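Local coordinates for nucleotidyltransferase-like protein (Exiguobacterium sibiricum, PDB 3C18) that is of unestablished function but probably transfers nucleotidyl groups to a substrate not yet identified, at residues 119-123 with 166-171; 153-157 with 208-212. Residues are numbered along the deposited sequence.

Interaction 1 (119-123 with 166-171); sequences RCLQM and LEKGAH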
ATOM      1  N   ARG A 119      16.044   9.163   5.278  1.00 30.89           N
ATOM      2  CA  ARG A 119      15.187   9.505   6.394  1.00 29.03           C
ATOM      3  C   ARG A 119      14.182  10.555   5.998  1.00 30.24           C
ATOM      4  O   ARG A 119      13.009  10.487   6.359  1.00 29.05           O
ATOM      5  CB  ARG A 119      15.978  10.020   7.585  1.00 30.72           C
ATOM      6  CG  ARG A 119      15.090  10.195   8.791  1.00 33.83           C
ATOM      7  CD  ARG A 119      15.902  10.387  10.072  1.00 32.30           C
ATOM      8  NE  ARG A 119      16.664  11.610   9.992  1.00 39.44           N
ATOM      9  CZ  ARG A 119      16.236  12.787  10.429  1.00 45.52           C
ATOM     10  NH1 ARG A 119      15.049  12.908  11.007  1.00 42.34           N
ATOM     11  NH2 ARG A 119      17.012  13.843  10.299  1.00 48.38           N
ATOM     12  N   CYS A 120      14.656  11.536   5.247  1.00 30.74           N
ATOM     13  CA  CYS A 120      13.815  12.686   4.862  1.00 29.97           C
ATOM     14  C   CYS A 120      12.753  12.259   3.894  1.00 26.80           C
ATOM     15  O   CYS A 120      11.634  12.747   3.950  1.00 27.93           O
ATOM     16  CB  CYS A 120      14.641  13.839   4.283  1.00 34.25           C
ATOM     17  SG  CYS A 120      15.534  14.695   5.619  1.00 40.83           S
ATOM     18  N   LEU A 121      13.097  11.320   3.027  1.00 26.23           N
ATOM     19  CA  LEU A 121      12.124  10.791   2.047  1.00 26.23           C
ATOM     20  C   LEU A 121      11.033  10.031   2.781  1.00 28.86           C
ATOM     21  O   LEU A 121       9.843  10.155   2.487  1.00 30.41           O
ATOM     22  CB  LEU A 121      12.806   9.858   1.038  1.00 27.50           C
ATOM     23  CG  LEU A 121      11.849   9.155   0.070  1.00 27.96           C
ATOM     24  CD1 LEU A 121      10.913  10.136  -0.593  1.00 25.83           C
ATOM     25  CD2 LEU A 121      12.631   8.339  -0.939  1.00 25.43           C
ATOM     26  N   GLN A 122      11.457   9.245   3.757  1.00 28.60           N
ATOM     27  CA  GLN A 122      10.506   8.491   4.595  1.00 25.14           C
ATOM     28  C   GLN A 122       9.566   9.419   5.378  1.00 28.54           C
ATOM     29  O   GLN A 122       8.396   9.099   5.620  1.00 29.72           O
ATOM     30  CB  GLN A 122      11.255   7.545   5.508  1.00 27.88           C
ATOM     31  CG  GLN A 122      11.837   6.323   4.746  1.00 27.63           C
ATOM     32  CD  GLN A 122      12.554   5.369   5.629  1.00 28.13           C
ATOM     33  OE1 GLN A 122      12.137   5.137   6.776  1.00 27.88           O
ATOM     34  NE2 GLN A 122      13.651   4.765   5.103  1.00 28.83           N
HETATM   35  N   MSE A 123      10.093  10.573   5.782  1.00 31.25           N
HETATM   36  CA  MSE A 123       9.324  11.536   6.553  1.00 26.68           C
HETATM   37  C   MSE A 123       8.292  12.158   5.661  1.00 28.89           C
HETATM   38  O   MSE A 123       7.170  12.338   6.070  1.00 27.06           O
HETATM   39  CB  MSE A 123      10.192  12.598   7.239  1.00 29.61           C
HETATM   40  CG  MSE A 123      10.969  12.074   8.398  1.00 30.30           C
HETATM   41 SE   MSE A 123      11.719  13.482   9.500  0.75 33.39          SE
HETATM   42  CE  MSE A 123      13.014  14.204   8.255  1.00 34.90           C
ATOM     43  N   LEU A 166      10.617   8.838  13.134  1.00 28.27           N
ATOM     44  CA  LEU A 166      11.594   9.242  12.108  1.00 27.16           C
ATOM     45  C   LEU A 166      12.245  10.572  12.485  1.00 27.94           C
ATOM     46  O   LEU A 166      13.433  10.776  12.328  1.00 29.17           O
ATOM     47  CB  LEU A 166      10.891   9.377  10.739  1.00 29.39           C
ATOM     48  CG  LEU A 166      10.541   8.060  10.021  1.00 27.83           C
ATOM     49  CD1 LEU A 166       9.428   8.295   8.969  1.00 20.19           C
ATOM     50  CD2 LEU A 166      11.783   7.420   9.377  1.00 29.87           C
ATOM     51  N   GLU A 167      11.456  11.473  13.042  1.00 30.18           N
ATOM     52  CA  GLU A 167      11.956  12.816  13.339  1.00 30.25           C
ATOM     53  C   GLU A 167      13.113  12.744  14.295  1.00 32.08           C
ATOM     54  O   GLU A 167      13.969  13.587  14.284  1.00 30.23           O
ATOM     55  CB  GLU A 167      10.877  13.730  13.931  1.00 32.72           C
ATOM     56  CG  GLU A 167       9.901  14.279  12.930  1.00 32.75           C
ATOM     57  CD  GLU A 167       8.832  15.143  13.564  1.00 38.56           C
ATOM     58  OE1 GLU A 167       8.351  14.777  14.658  1.00 35.93           O
ATOM     59  OE2 GLU A 167       8.423  16.159  12.944  1.00 33.81           O
ATOM     60  N   LYS A 168      13.114  11.716  15.126  1.00 35.13           N
ATOM     61  CA  LYS A 168      14.096  11.592  16.211  1.00 36.48           C
ATOM     62  C   LYS A 168      15.242  10.742  15.720  1.00 36.96           C
ATOM     63  O   LYS A 168      16.154  10.428  16.456  1.00 40.46           O
ATOM     64  CB  LYS A 168      13.467  10.970  17.464  1.00 37.65           C
ATOM     65  CG  LYS A 168      12.471  11.876  18.177  1.00 45.06           C
ATOM     66  CD  LYS A 168      13.128  13.093  18.799  1.00 53.73           C
ATOM     67  CE  LYS A 168      13.736  12.793  20.194  1.00 62.77           C
ATOM     68  NZ  LYS A 168      12.762  12.729  21.368  1.00 58.72           N
ATOM     69  N   GLY A 169      15.150  10.330  14.466  1.00 35.91           N
ATOM     70  CA  GLY A 169      16.250   9.665  13.773  1.00 35.69           C
ATOM     71  C   GLY A 169      16.258   8.161  13.800  1.00 35.82           C
ATOM     72  O   GLY A 169      17.250   7.531  13.448  1.00 39.23           O
ATOM     73  N   ALA A 170      15.133   7.575  14.184  1.00 37.30           N
ATOM     74  CA  ALA A 170      15.007   6.115  14.221  1.00 35.74           C
ATOM     75  C   ALA A 170      14.061   5.555  13.184  1.00 35.10           C
ATOM     76  O   ALA A 170      13.138   6.213  12.708  1.00 33.58           O
ATOM     77  CB  ALA A 170      14.579   5.675  15.621  1.00 37.57           C
ATOM     78  N   HIS A 171      14.306   4.310  12.826  1.00 37.29           N
ATOM     79  CA  HIS A 171      13.406   3.604  11.938  1.00 37.54           C
ATOM     80  C   HIS A 171      12.178   3.178  12.726  1.00 37.28           C
ATOM     81  O   HIS A 171      12.288   2.607  13.804  1.00 34.42           O
ATOM     82  CB  HIS A 171      14.036   2.345  11.384  1.00 39.51           C
ATOM     83  CG  HIS A 171      15.188   2.592  10.477  1.00 39.46           C
ATOM     84  ND1 HIS A 171      15.024   2.829   9.131  1.00 40.58           N
ATOM     85  CD2 HIS A 171      16.523   2.607  10.715  1.00 36.42           C
ATOM     86  CE1 HIS A 171      16.214   2.967   8.570  1.00 43.53           C
ATOM     87  NE2 HIS A 171      17.141   2.830   9.507  1.00 41.87           N
TER
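Leu166, on the last turn of helix 146-167, is the residue most covered here. Its CB packs 3.6 Å from CG of Met123, a selenomethionine in this crystal, and its CD2 lies 3.5 Å from OE1 of Gln122, whose NE2 is hydrogen-bonded to the carbonyl of Ile80. The CA-to-CB bond of Arg119, second in buried area, points sideways, but the end of the side chain comes nearer and reaches the end of helix 146-167. Arg119 NH1 donates a hydrogen bond to Leu166 O (3.0 Å, 151°), while NH2 forms a salt bridge with Glu116. Arg119 CD lies 3.8 Å from Gly169 CA in the turn beyond. That turn is a Schellman motif: Gly169 has positive phi, and its N returns 2.8 Å to Leu166 O. On the selenium side, SE of Met123 comes 3.9 Å from CA of Glu167. Leu166 O is thus shared by Gly169 N and Arg119 NH1, so a charged side chain of the adjacent helix adds a second donor to the helix end.

Interaction 2 (153-157 with 208-212); sequences VHHAL and ALIGL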
ATOM      1  N   VAL A 153      -9.100   8.657  11.322  1.00 23.44           N
ATOM      2  CA  VAL A 153      -8.432   9.417  12.364  1.00 25.41           C
ATOM      3  C   VAL A 153      -7.394   8.537  13.041  1.00 25.80           C
ATOM      4  O   VAL A 153      -6.270   8.960  13.327  1.00 30.12           O
ATOM      5  CB  VAL A 153      -9.393   9.984  13.399  1.00 29.46           C
ATOM      6  CG1 VAL A 153      -8.644  10.297  14.663  1.00 26.91           C
ATOM      7  CG2 VAL A 153     -10.055  11.237  12.815  1.00 24.06           C
ATOM      8  N   HIS A 154      -7.775   7.286  13.255  1.00 27.33           N
ATOM      9  CA  HIS A 154      -6.906   6.315  13.945  1.00 24.66           C
ATOM     10  C   HIS A 154      -5.672   6.056  13.086  1.00 26.26           C
ATOM     11  O   HIS A 154      -4.539   6.072  13.547  1.00 28.69           O
ATOM     12  CB  HIS A 154      -7.682   5.022  14.233  1.00 28.89           C
ATOM     13  CG  HIS A 154      -6.844   3.939  14.812  1.00 33.72           C
ATOM     14  ND1 HIS A 154      -6.059   3.119  14.036  1.00 39.90           N
ATOM     15  CD2 HIS A 154      -6.642   3.552  16.096  1.00 30.93           C
ATOM     16  CE1 HIS A 154      -5.394   2.287  14.813  1.00 39.18           C
ATOM     17  NE2 HIS A 154      -5.740   2.516  16.065  1.00 39.83           N
ATOM     18  N   HIS A 155      -5.894   5.878  11.803  1.00 23.54           N
ATOM     19  CA  HIS A 155      -4.793   5.634  10.877  0.50 25.07           C
ATOM     20  C   HIS A 155      -3.874   6.843  10.837  1.00 26.38           C
ATOM     21  O   HIS A 155      -2.653   6.725  10.838  1.00 27.15           O
ATOM     22  CB  HIS A 155      -5.314   5.331   9.475  0.50 27.74           C
ATOM     23  CG  HIS A 155      -6.035   4.021   9.357  0.50 34.09           C
ATOM     24  ND1 HIS A 155      -6.302   3.436   8.142  0.50 33.33           N
ATOM     25  CD2 HIS A 155      -6.539   3.182  10.296  0.50 40.75           C
ATOM     26  CE1 HIS A 155      -6.953   2.301   8.330  0.50 36.26           C
ATOM     27  NE2 HIS A 155      -7.099   2.119   9.630  0.50 43.27           N
ATOM     28  N   ALA A 156      -4.465   8.027  10.817  1.00 26.95           N
ATOM     29  CA  ALA A 156      -3.655   9.263  10.773  1.00 24.98           C
ATOM     30  C   ALA A 156      -2.779   9.312  11.981  1.00 22.98           C
ATOM     31  O   ALA A 156      -1.629   9.709  11.935  1.00 25.54           O
ATOM     32  CB  ALA A 156      -4.552  10.531  10.746  1.00 24.30           C
ATOM     33  N   LEU A 157      -3.333   8.929  13.107  1.00 24.09           N
ATOM     34  CA  LEU A 157      -2.548   8.963  14.366  1.00 24.64           C
ATOM     35  C   LEU A 157      -1.369   7.996  14.302  1.00 28.43           C
ATOM     36  O   LEU A 157      -0.288   8.252  14.805  1.00 32.81           O
ATOM     37  CB  LEU A 157      -3.424   8.619  15.562  1.00 25.83           C
ATOM     38  CG  LEU A 157      -4.319   9.745  16.065  1.00 24.98           C
ATOM     39  CD1 LEU A 157      -5.364   9.212  17.015  1.00 19.69           C
ATOM     40  CD2 LEU A 157      -3.514  10.795  16.723  1.00 30.42           C
ATOM     41  N   ALA A 208      -9.723  14.479  18.659  1.00 28.53           N
ATOM     42  CA  ALA A 208      -8.574  13.893  17.966  1.00 25.68           C
ATOM     43  C   ALA A 208      -8.282  14.680  16.718  1.00 27.06           C
ATOM     44  O   ALA A 208      -7.129  14.877  16.367  1.00 25.13           O
ATOM     45  CB  ALA A 208      -8.804  12.414  17.651  1.00 26.90           C
ATOM     46  N   LEU A 209      -9.306  15.190  16.043  1.00 25.92           N
ATOM     47  CA  LEU A 209      -9.038  15.964  14.816  1.00 27.40           C
ATOM     48  C   LEU A 209      -8.359  17.295  15.192  1.00 29.86           C
ATOM     49  O   LEU A 209      -7.483  17.820  14.488  1.00 30.48           O
ATOM     50  CB  LEU A 209     -10.322  16.225  13.987  1.00 28.42           C
ATOM     51  CG  LEU A 209     -10.930  15.036  13.228  1.00 23.76           C
ATOM     52  CD1 LEU A 209     -12.414  15.231  12.833  1.00 24.47           C
ATOM     53  CD2 LEU A 209     -10.010  14.727  12.018  1.00 15.20           C
ATOM     54  N   ILE A 210      -8.787  17.872  16.301  1.00 31.16           N
ATOM     55  CA  ILE A 210      -8.217  19.154  16.757  1.00 32.20           C
ATOM     56  C   ILE A 210      -6.719  18.968  16.968  1.00 33.37           C
ATOM     57  O   ILE A 210      -5.902  19.694  16.419  1.00 32.73           O
ATOM     58  CB  ILE A 210      -8.821  19.624  18.080  1.00 35.66           C
ATOM     59  CG1 ILE A 210     -10.286  20.025  17.876  1.00 36.04           C
ATOM     60  CG2 ILE A 210      -8.036  20.787  18.655  1.00 35.19           C
ATOM     61  CD1 ILE A 210     -10.503  20.715  16.606  1.00 34.64           C
ATOM     62  N   GLY A 211      -6.400  17.938  17.737  1.00 32.13           N
ATOM     63  CA  GLY A 211      -5.017  17.613  18.092  1.00 31.92           C
ATOM     64  C   GLY A 211      -4.196  17.287  16.892  1.00 31.61           C
ATOM     65  O   GLY A 211      -3.063  17.719  16.759  1.00 35.61           O
ATOM     66  N   LEU A 212      -4.781  16.514  15.985  1.00 32.73           N
ATOM     67  CA  LEU A 212      -4.092  16.163  14.738  1.00 30.76           C
ATOM     68  C   LEU A 212      -3.758  17.393  13.919  1.00 34.54           C
ATOM     69  O   LEU A 212      -2.705  17.452  13.228  1.00 32.96           O
ATOM     70  CB  LEU A 212      -4.934  15.240  13.842  1.00 33.28           C
ATOM     71  CG  LEU A 212      -4.896  13.732  14.075  1.00 34.17           C
ATOM     72  CD1 LEU A 212      -6.093  13.014  13.379  1.00 28.64           C
ATOM     73  CD2 LEU A 212      -3.590  13.179  13.589  1.00 25.70           C
TER
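Ala208 opens the inner face of helix 201-218: its CB meets CG1 of Val153 at 3.7 Å. At Leu209 the CA-to-CB bond points sideways, yet the side chain reaches back so that CD2 touches CG2 of Val153 at 3.6 Å; the two methyls of Val153 are therefore divided between consecutive residues of the partner helix. The two segments run roughly parallel, their axes inclined at 32° and 10.7 Å apart at closest approach, and belong to the helical bundle of the YgxA-like substrate binding domain, where Leu190, Tyr191 and Leu194 of helix 185-195 pack against the Val153 and Leu157 side. One turn after Ala208, Leu212 buries the most surface of the ten residues. Its CD1 sits 3.9 Å from both Val153 CG1 and Ala156 CB, its CD2 3.9 Å from CD2 of Leu157, and Leu130 and Phe134 of helix 116-142 also touch it. Away from this interface, His154 stacks on His154 of the second subunit.

How the interactions relate
Interactions 1 and 2 share helix 146-167: 153-157 lies near its middle and 166-171 runs over its C-terminal end. Their centres are 20 Å apart, with nearest atoms about 11 Å apart, so they do not touch. Along the chain the segments alternate, 119-123, 153-157, 166-171 and 208-212. Helix 146-167 meets helix 116-142 in both places, through Ala156 in interaction 2, and helix 201-218 in interaction 2. Interaction 1 lies nearer the centre of the chain, between the nucleotidyltransferase-like part and helix 220-231, whereas interaction 2 lies farther out in the bundle, beside the contact with the second subunit. One shared helix thus links the subunit contact to the junction with the nucleotidyltransferase-like part.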